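Local coordinates for nucleoporin NUP170 (Chaetomium thermophilum, PDB 5HAX), which probably serves as a structural scaffold of the nuclear pore complex's inner ring, joining an N-terminal beta-propeller to an alpha-helical domain, at residues 268-273 against 290-295; 310-315 against 391-396; 411-416 against 426-431. One frame throughout, in Å; residues are numbered along the deposited sequence.

Contact 1 (268-273 against 290-295); sequences KDKTSC and KTNIVA. With PO4 (phosphate ion), chain D.
Lys-270 reaches across to the backbone of Thr-291, and its ammonium carries the one hydrogen bond between the segments, NZ to Thr-291 O at 2.8 Å. NZ lies 33° out of the carbonyl plane, with a C=O...N angle of 146°. The chain runs out extended from the helix, which brings Lys-270 CD to 3.1 Å from Thr-291 O; the bend at chi3 (53°) then turns CE and NZ round that oxygen, so both the ammonium and the chain's aliphatic end crowd this acceptor. NZ also donates to Asp-289 O and thus bridges two carbonyls of the loop. With an alanine here, the oxygens of Thr-291 and Asp-289 would probably lose their shared donor, and the loop would be less firmly tied to the helix start.

Helix capping comes from Asp-269, the N-cap residue, whose OD1 accepts from Ser-272 N at 2.9 Å.

From the end of the preceding strand, Lys-268 NZ donates to Ser-272 OG on the helix's first turn at 2.7 Å, and that hydroxyl in turn donates to phosphate O1 at 3.0 Å. The ion, probably from the crystallisation liquor, is also bound by Arg-275.

Helix 270-279 follows strand 263-268, the last of one propeller blade, and leads through this loop into strand 293-298, which starts the next blade and pairs with strand 307-313.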
loop_
_atom_site.group_PDB
_atom_site.type_symbol
_atom_site.label_atom_id
_atom_site.label_comp_id
_atom_site.label_asym_id
_atom_site.label_seq_id
_atom_site.Cartn_x
_atom_site.Cartn_y
_atom_site.Cartn_z
ATOM N N LYS A 268 25.348 4.826 11.667
ATOM C CA LYS A 268 24.981 6.152 12.159
ATOM C C LYS A 268 24.398 6.005 13.557
ATOM O O LYS A 268 23.286 5.488 13.714
ATOM C CB LYS A 268 23.978 6.818 11.218
ATOM C CG LYS A 268 23.730 8.290 11.503
ATOM C CD LYS A 268 22.659 8.847 10.583
ATOM C CE LYS A 268 22.453 10.335 10.801
ATOM N NZ LYS A 268 23.644 11.132 10.398
ATOM N N ASP A 269 25.134 6.463 14.569
ATOM C CA ASP A 269 24.670 6.351 15.943
ATOM C C ASP A 269 23.777 7.535 16.303
ATOM O O ASP A 269 23.633 8.498 15.547
ATOM C CB ASP A 269 25.851 6.235 16.917
ATOM C CG ASP A 269 26.824 7.405 16.831
ATOM O OD1 ASP A 269 26.442 8.499 16.366
ATOM O OD2 ASP A 269 27.987 7.221 17.251
ATOM N N LYS A 270 23.159 7.442 17.483
ATOM C CA LYS A 270 22.234 8.480 17.924
ATOM C C LYS A 270 22.918 9.838 18.015
ATOM O O LYS A 270 22.279 10.869 17.777
ATOM C CB LYS A 270 21.625 8.094 19.272
ATOM C CG LYS A 270 20.743 9.173 19.878
ATOM C CD LYS A 270 19.853 8.634 20.988
ATOM C CE LYS A 270 20.646 7.900 22.052
ATOM N NZ LYS A 270 19.812 7.626 23.252
ATOM N N THR A 271 24.209 9.860 18.356
ATOM C CA THR A 271 24.944 11.120 18.405
ATOM C C THR A 271 24.959 11.802 17.044
ATOM O O THR A 271 24.795 13.024 16.951
ATOM C CB THR A 271 26.373 10.872 18.887
ATOM O OG1 THR A 271 26.340 10.245 20.175
ATOM C CG2 THR A 271 27.152 12.177 18.978
ATOM N N SER A 272 25.166 11.028 15.977
ATOM C CA SER A 272 25.172 11.596 14.633
ATOM C C SER A 272 23.805 12.168 14.278
ATOM O O SER A 272 23.701 13.285 13.756
ATOM C CB SER A 272 25.596 10.528 13.625
ATOM O OG SER A 272 25.602 11.042 12.305
ATOM N N CYS A 273 22.741 11.411 14.553
ATOM C CA CYS A 273 21.390 11.931 14.363
ATOM C C CYS A 273 21.183 13.224 15.142
ATOM O O CYS A 273 20.618 14.192 14.617
ATOM C CB CYS A 273 20.360 10.888 14.794
ATOM S SG CYS A 273 20.201 9.477 13.678
ATOM N N LYS A 290 18.858 11.398 25.722
ATOM C CA LYS A 290 18.041 10.480 26.503
ATOM C C LYS A 290 16.988 9.773 25.655
ATOM O O LYS A 290 16.467 8.734 26.072
ATOM C CB LYS A 290 17.368 11.256 27.641
ATOM C CG LYS A 290 16.462 10.445 28.559
ATOM C CD LYS A 290 17.220 9.360 29.307
ATOM C CE LYS A 290 16.368 8.775 30.426
ATOM N NZ LYS A 290 17.037 7.643 31.125
ATOM N N THR A 291 16.691 10.299 24.471
ATOM C CA THR A 291 15.626 9.760 23.635
ATOM C C THR A 291 16.059 8.460 22.963
ATOM O O THR A 291 17.217 8.301 22.569
ATOM C CB THR A 291 15.237 10.796 22.580
ATOM O OG1 THR A 291 14.942 12.041 23.229
ATOM C CG2 THR A 291 14.029 10.345 21.779
ATOM N N ASN A 292 15.111 7.534 22.826
ATOM C CA ASN A 292 15.329 6.249 22.175
ATOM C C ASN A 292 14.598 6.214 20.838
ATOM O O ASN A 292 13.489 6.742 20.714
ATOM C CB ASN A 292 14.832 5.090 23.050
ATOM C CG ASN A 292 15.637 4.924 24.328
ATOM O OD1 ASN A 292 16.864 4.836 24.297
ATOM N ND2 ASN A 292 14.946 4.881 25.459
ATOM N N ILE A 293 15.226 5.592 19.842
ATOM C CA ILE A 293 14.563 5.261 18.583
ATOM C C ILE A 293 13.977 3.862 18.734
ATOM O O ILE A 293 14.708 2.899 18.992
ATOM C CB ILE A 293 15.541 5.330 17.396
ATOM C CG1 ILE A 293 16.062 6.761 17.228
ATOM C CG2 ILE A 293 14.859 4.855 16.106
ATOM C CD1 ILE A 293 17.108 6.928 16.137
ATOM N N VAL A 294 12.657 3.748 18.571
ATOM C CA VAL A 294 11.960 2.495 18.854
ATOM C C VAL A 294 11.628 1.688 17.599
ATOM O O VAL A 294 11.326 0.491 17.715
ATOM C CB VAL A 294 10.667 2.760 19.655
ATOM C CG1 VAL A 294 10.988 3.456 20.969
ATOM C CG2 VAL A 294 9.676 3.580 18.835
ATOM N N ALA A 295 11.672 2.294 16.414
ATOM C CA ALA A 295 11.296 1.571 15.208
ATOM C C ALA A 295 11.844 2.283 13.981
ATOM O O ALA A 295 12.028 3.503 13.983
ATOM C CB ALA A 295 9.774 1.433 15.090
HETATM P P PO4 D . 28.694 12.802 11.120
HETATM O O1 PO4 D . 27.663 13.198 12.150
HETATM O O2 PO4 D . 29.073 11.351 11.310
HETATM O O3 PO4 D . 29.919 13.668 11.289
HETATM O O4 PO4 D . 28.122 13.000 9.736
#

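Contact 2 (310-315 against 391-396); sequences MALTDT and FFDVVR
Asp-393 turns a buried carboxylate toward a hydrocarbon neighbour: its OD1 lies 3.8 Å from methyl CD2 of Leu-312, in van der Waals contact. The setting is the interface between two consecutive blades of the beta-propeller, where strand 310-313 of one sheet packs on strand 391-395 of the next. The two run in nearly the same direction, 20° apart, with axes 10.3 Å from each other at closest approach. This is the spacing of stacked sheets, and no hydrogen bond crosses between the segments; where strand 307-313 ends, Thr-313 OG1 instead accepts from Cys-317 N and donates to Thr-315 OG1 at 2.8 Å.

Leu-312 meets two partners. CG anti to the backbone N (chi1 -179°) puts the branch point toward the opposing blade, and from there the two methyls part. CD2 takes the aspartate, while CD1 meets the far end of the Phe-391 ring, 3.8 Å from CZ, the two side chains crossing at about a right angle. Met-310 approaches the same ring obliquely with its thioether end. Its CE is 4.3 Å from Phe-391 CE1, and its SD sits 5.4 Å from the ring centroid, 38° off the normal, a Met-aromatic contact. Phe-391 thus receives a leucine methyl and a methionine end from one blade, while Phe-405 and Ser-407 of the adjoining strand in its own blade also touch it.

Asp-393 OD2 is hydrogen-bonded to Ser-380 OG, outside the two segments, so the carboxylate faces a hydroxyl with one oxygen and a methyl with the other.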
loop_
_atom_site.group_PDB
_atom_site.type_symbol
_atom_site.label_atom_id
_atom_site.label_comp_id
_atom_site.label_asym_id
_atom_site.label_seq_id
_atom_site.Cartn_x
_atom_site.Cartn_y
_atom_site.Cartn_z
ATOM N N MET A 310 12.450 6.122 7.591
ATOM C CA MET A 310 11.803 6.818 8.693
ATOM C C MET A 310 12.209 6.162 10.004
ATOM O O MET A 310 12.261 4.932 10.103
ATOM C CB MET A 310 10.277 6.797 8.563
ATOM C CG MET A 310 9.577 7.747 9.530
ATOM S SD MET A 310 7.810 7.432 9.721
ATOM C CE MET A 310 7.838 5.946 10.722
ATOM N N ALA A 311 12.493 6.987 11.008
ATOM C CA ALA A 311 12.838 6.521 12.344
ATOM C C ALA A 311 11.909 7.189 13.342
ATOM O O ALA A 311 11.713 8.408 13.291
ATOM C CB ALA A 311 14.302 6.825 12.680
ATOM N N LEU A 312 11.328 6.393 14.233
ATOM C CA LEU A 312 10.372 6.872 15.223
ATOM C C LEU A 312 11.031 6.900 16.596
ATOM O O LEU A 312 11.591 5.893 17.039
ATOM C CB LEU A 312 9.128 5.981 15.256
ATOM C CG LEU A 312 8.043 6.412 16.248
ATOM C CD1 LEU A 312 7.429 7.740 15.828
ATOM C CD2 LEU A 312 6.975 5.342 16.370
ATOM N N THR A 313 10.959 8.050 17.261
ATOM C CA THR A 313 11.453 8.194 18.621
ATOM C C THR A 313 10.364 7.813 19.619
ATOM O O THR A 313 9.176 7.762 19.291
ATOM C CB THR A 313 11.905 9.629 18.894
ATOM O OG1 THR A 313 10.769 10.501 18.901
ATOM C CG2 THR A 313 12.904 10.102 17.849
ATOM N N ASP A 314 10.784 7.553 20.859
ATOM C CA ASP A 314 9.809 7.254 21.904
ATOM C C ASP A 314 9.000 8.478 22.311
ATOM O O ASP A 314 8.004 8.326 23.023
ATOM C CB ASP A 314 10.499 6.645 23.133
ATOM C CG ASP A 314 11.616 7.517 23.685
ATOM O OD1 ASP A 314 12.490 6.971 24.387
ATOM O OD2 ASP A 314 11.626 8.738 23.430
ATOM N N THR A 315 9.392 9.673 21.871
ATOM C CA THR A 315 8.610 10.885 22.084
ATOM C C THR A 315 7.623 11.151 20.955
ATOM O O THR A 315 6.880 12.135 21.020
ATOM C CB THR A 315 9.539 12.093 22.244
ATOM O OG1 THR A 315 10.437 12.158 21.131
ATOM C CG2 THR A 315 10.339 11.986 23.536
ATOM N N PHE A 391 0.564 6.013 8.832
ATOM C CA PHE A 391 1.379 5.951 10.042
ATOM C C PHE A 391 0.531 5.451 11.205
ATOM O O PHE A 391 -0.515 6.033 11.506
ATOM C CB PHE A 391 1.972 7.329 10.353
ATOM C CG PHE A 391 2.710 7.406 11.664
ATOM C CD1 PHE A 391 3.721 6.510 11.962
ATOM C CD2 PHE A 391 2.410 8.399 12.582
ATOM C CE1 PHE A 391 4.405 6.589 13.162
ATOM C CE2 PHE A 391 3.092 8.484 13.780
ATOM C CZ PHE A 391 4.093 7.579 14.068
ATOM N N PHE A 392 0.988 4.380 11.854
ATOM C CA PHE A 392 0.364 3.830 13.055
ATOM C C PHE A 392 1.345 3.948 14.212
ATOM O O PHE A 392 2.477 3.466 14.111
ATOM C CB PHE A 392 -0.021 2.357 12.863
ATOM C CG PHE A 392 -1.156 2.135 11.902
ATOM C CD1 PHE A 392 -2.411 1.787 12.366
ATOM C CD2 PHE A 392 -0.966 2.256 10.536
ATOM C CE1 PHE A 392 -3.458 1.571 11.488
ATOM C CE2 PHE A 392 -2.010 2.044 9.653
ATOM C CZ PHE A 392 -3.255 1.701 10.131
ATOM N N ASP A 393 0.911 4.571 15.311
ATOM C CA ASP A 393 1.746 4.737 16.501
ATOM C C ASP A 393 1.000 4.225 17.722
ATOM O O ASP A 393 -0.112 4.678 18.012
ATOM C CB ASP A 393 2.141 6.202 16.706
ATOM C CG ASP A 393 3.190 6.374 17.793
ATOM O OD1 ASP A 393 3.731 5.357 18.272
ATOM O OD2 ASP A 393 3.484 7.527 18.164
ATOM N N VAL A 394 1.621 3.292 18.441
ATOM C CA VAL A 394 1.062 2.732 19.667
ATOM C C VAL A 394 1.585 3.587 20.816
ATOM O O VAL A 394 2.751 3.483 21.201
ATOM C CB VAL A 394 1.444 1.260 19.840
ATOM C CG1 VAL A 394 0.814 0.688 21.105
ATOM C CG2 VAL A 394 1.032 0.454 18.616
ATOM N N VAL A 395 0.720 4.439 21.366
ATOM C CA VAL A 395 1.075 5.328 22.467
ATOM C C VAL A 395 0.650 4.661 23.766
ATOM O O VAL A 395 -0.509 4.252 23.914
ATOM C CB VAL A 395 0.411 6.708 22.314
ATOM C CG1 VAL A 395 0.815 7.623 23.462
ATOM C CG2 VAL A 395 0.787 7.331 20.977
ATOM N N ARG A 396 1.586 4.566 24.710
ATOM C CA ARG A 396 1.394 3.796 25.932
ATOM C C ARG A 396 1.517 4.703 27.151
ATOM O O ARG A 396 2.334 4.454 28.043
ATOM C CB ARG A 396 2.415 2.653 25.970
ATOM C CG ARG A 396 1.964 1.407 26.710
ATOM C CD ARG A 396 2.746 0.188 26.233
ATOM N NE ARG A 396 2.102 -0.483 25.105
ATOM C CZ ARG A 396 2.683 -1.415 24.354
ATOM N NH1 ARG A 396 2.016 -1.976 23.354
ATOM N NH2 ARG A 396 3.933 -1.787 24.595
#

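Contact 3 (411-416 against 426-431); sequences TGRIKV and FEQGTW
The ring of Phe-426 carries Arg-413 CD over one face, near its centre, 3.8 Å from the ring centroid and 14° off the normal, a CH-pi contact. At the ring's edge lies Ile-414, with CG1 4.2 Å from Phe-426 CD2. The guanidinium itself is not laid on the ring: its plane is inclined 65° to it. At the guanidinium's own edge, Gln-428 NE2 stands 4.5 Å from NH2 of Arg-413.

A bend at chi3 (-48°) turns the arginine beyond CD, leaving the methylene on the phenylalanine while the charged end heads out of the two segments to Asp-410. The OD2 of Asp-410 pairs with Arg-413 NE and also accepts from Gln-428 NE2; that amide donates to Glu-39 as well. Asp-410 therefore draws both donors in beside each other. Ile-414 extends CD1 to 4.0 Å from Phe-426 O, and also packs on Pro-409 and Tyr-23.

Helix 411-416 follows strand 403-409 and packs at the start of strand 427-433, which pairs with strand 403-409 in the sheet. The chemistry implies a division of labour: the arginine's hydrocarbon stem packs on the aromatic ring, and its charge is probably balanced by Asp-410.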
loop_
_atom_site.group_PDB
_atom_site.type_symbol
_atom_site.label_atom_id
_atom_site.label_comp_id
_atom_site.label_asym_id
_atom_site.label_seq_id
_atom_site.Cartn_x
_atom_site.Cartn_y
_atom_site.Cartn_z
ATOM N N THR A 411 -3.738 13.973 1.021
ATOM C CA THR A 411 -3.543 13.883 -0.423
ATOM C C THR A 411 -4.292 14.983 -1.161
ATOM O O THR A 411 -3.777 15.557 -2.126
ATOM C CB THR A 411 -3.992 12.508 -0.918
ATOM O OG1 THR A 411 -3.320 11.489 -0.169
ATOM C CG2 THR A 411 -3.683 12.332 -2.401
ATOM N N GLY A 412 -5.509 15.299 -0.715
ATOM C CA GLY A 412 -6.286 16.331 -1.381
ATOM C C GLY A 412 -5.637 17.700 -1.298
ATOM O O GLY A 412 -5.603 18.442 -2.283
ATOM N N ARG A 413 -5.112 18.054 -0.124
ATOM C CA ARG A 413 -4.477 19.358 0.036
ATOM C C ARG A 413 -3.116 19.394 -0.648
ATOM O O ARG A 413 -2.731 20.420 -1.220
ATOM C CB ARG A 413 -4.345 19.694 1.520
ATOM C CG ARG A 413 -4.033 21.156 1.802
ATOM C CD ARG A 413 -3.983 21.444 3.298
ATOM N NE ARG A 413 -5.134 20.888 4.008
ATOM C CZ ARG A 413 -6.322 21.479 4.102
ATOM N NH1 ARG A 413 -6.537 22.655 3.527
ATOM N NH2 ARG A 413 -7.304 20.887 4.772
ATOM N N ILE A 414 -2.376 18.284 -0.604
ATOM C CA ILE A 414 -1.065 18.228 -1.249
ATOM C C ILE A 414 -1.211 18.379 -2.759
ATOM O O ILE A 414 -0.381 19.018 -3.418
ATOM C CB ILE A 414 -0.347 16.914 -0.881
ATOM C CG1 ILE A 414 -0.008 16.892 0.614
ATOM C CG2 ILE A 414 0.925 16.741 -1.713
ATOM C CD1 ILE A 414 0.524 15.554 1.107
ATOM N N LYS A 415 -2.260 17.787 -3.331
ATOM C CA LYS A 415 -2.436 17.817 -4.778
ATOM C C LYS A 415 -2.800 19.212 -5.273
ATOM O O LYS A 415 -2.389 19.605 -6.370
ATOM C CB LYS A 415 -3.508 16.804 -5.184
ATOM C CG LYS A 415 -3.797 16.750 -6.675
ATOM C CD LYS A 415 -4.719 15.588 -7.010
ATOM C CE LYS A 415 -5.060 15.549 -8.493
ATOM N NZ LYS A 415 -5.913 16.702 -8.905
ATOM N N VAL A 416 -3.552 19.973 -4.476
ATOM C CA VAL A 416 -3.992 21.307 -4.874
ATOM C C VAL A 416 -2.965 22.390 -4.556
ATOM O O VAL A 416 -2.987 23.454 -5.193
ATOM C CB VAL A 416 -5.333 21.630 -4.185
ATOM C CG1 VAL A 416 -5.800 23.052 -4.486
ATOM C CG2 VAL A 416 -6.391 20.631 -4.615
ATOM N N PHE A 426 1.252 17.978 4.961
ATOM C CA PHE A 426 -0.079 18.014 5.550
ATOM C C PHE A 426 -0.565 16.597 5.832
ATOM O O PHE A 426 -0.303 15.671 5.061
ATOM C CB PHE A 426 -1.059 18.728 4.618
ATOM C CG PHE A 426 -0.640 20.123 4.242
ATOM C CD1 PHE A 426 -0.698 21.153 5.165
ATOM C CD2 PHE A 426 -0.200 20.407 2.958
ATOM C CE1 PHE A 426 -0.316 22.437 4.818
ATOM C CE2 PHE A 426 0.182 21.688 2.607
ATOM C CZ PHE A 426 0.123 22.702 3.537
ATOM N N GLU A 427 -1.281 16.429 6.946
ATOM C CA GLU A 427 -1.770 15.119 7.356
ATOM C C GLU A 427 -3.183 15.217 7.911
ATOM O O GLU A 427 -3.579 16.237 8.481
ATOM C CB GLU A 427 -0.864 14.477 8.423
ATOM C CG GLU A 427 0.417 13.856 7.884
ATOM C CD GLU A 427 1.167 13.062 8.940
ATOM O OE1 GLU A 427 1.141 11.815 8.880
ATOM O OE2 GLU A 427 1.783 13.684 9.830
ATOM N N GLN A 428 -3.936 14.134 7.727
ATOM C CA GLN A 428 -5.197 13.891 8.418
ATOM C C GLN A 428 -4.959 12.804 9.459
ATOM O O GLN A 428 -4.395 11.755 9.137
ATOM C CB GLN A 428 -6.287 13.452 7.435
ATOM C CG GLN A 428 -6.699 14.510 6.416
ATOM C CD GLN A 428 -7.617 15.565 6.997
ATOM O OE1 GLN A 428 -8.488 15.268 7.815
ATOM N NE2 GLN A 428 -7.430 16.807 6.572
ATOM N N GLY A 429 -5.391 13.051 10.699
ATOM C CA GLY A 429 -5.107 12.148 11.793
ATOM C C GLY A 429 -6.344 11.828 12.609
ATOM O O GLY A 429 -7.360 12.520 12.545
ATOM N N THR A 430 -6.237 10.752 13.387
ATOM C CA THR A 430 -7.318 10.332 14.272
ATOM C C THR A 430 -6.762 9.402 15.341
ATOM O O THR A 430 -5.699 8.797 15.174
ATOM C CB THR A 430 -8.446 9.638 13.497
ATOM O OG1 THR A 430 -9.552 9.390 14.375
ATOM C CG2 THR A 430 -7.967 8.321 12.895
ATOM N N TRP A 431 -7.511 9.289 16.438
ATOM C CA TRP A 431 -7.181 8.413 17.558
ATOM C C TRP A 431 -8.179 7.263 17.608
ATOM O O TRP A 431 -9.386 7.495 17.734
ATOM C CB TRP A 431 -7.217 9.172 18.883
ATOM C CG TRP A 431 -6.033 10.032 19.149
ATOM C CD1 TRP A 431 -5.937 11.376 18.944
ATOM C CD2 TRP A 431 -4.776 9.615 19.692
ATOM N NE1 TRP A 431 -4.694 11.823 19.323
ATOM C CE2 TRP A 431 -3.962 10.761 19.785
ATOM C CE3 TRP A 431 -4.259 8.383 20.107
ATOM C CZ2 TRP A 431 -2.660 10.713 20.276
ATOM C CZ3 TRP A 431 -2.963 8.337 20.592
ATOM C CH2 TRP A 431 -2.179 9.495 20.672
#

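Overall arrangement
All three contacts lie in the beta-propeller, at different depths. Contact 2 is core, an apolar seam between blades; contacts 1 and 3 are only partly buried and each sets a helix against the residues leading into a strand, by an ammonium on backbone carbonyls in one and an arginine stem on a ring in the other. Contacts 1 and 2 meet directly, since strands 293-298 and 307-313 pair in one sheet, with Val-294 N 2.8 Å from Leu-312 O. Contacts 2 and 3 share the following blade, strand 403-409 lying between their strands, and Val-395 CG2 packs 3.7 Å from Trp-431 CH2. Contacts 1 and 3 do not touch, their centres being about 28 Å apart.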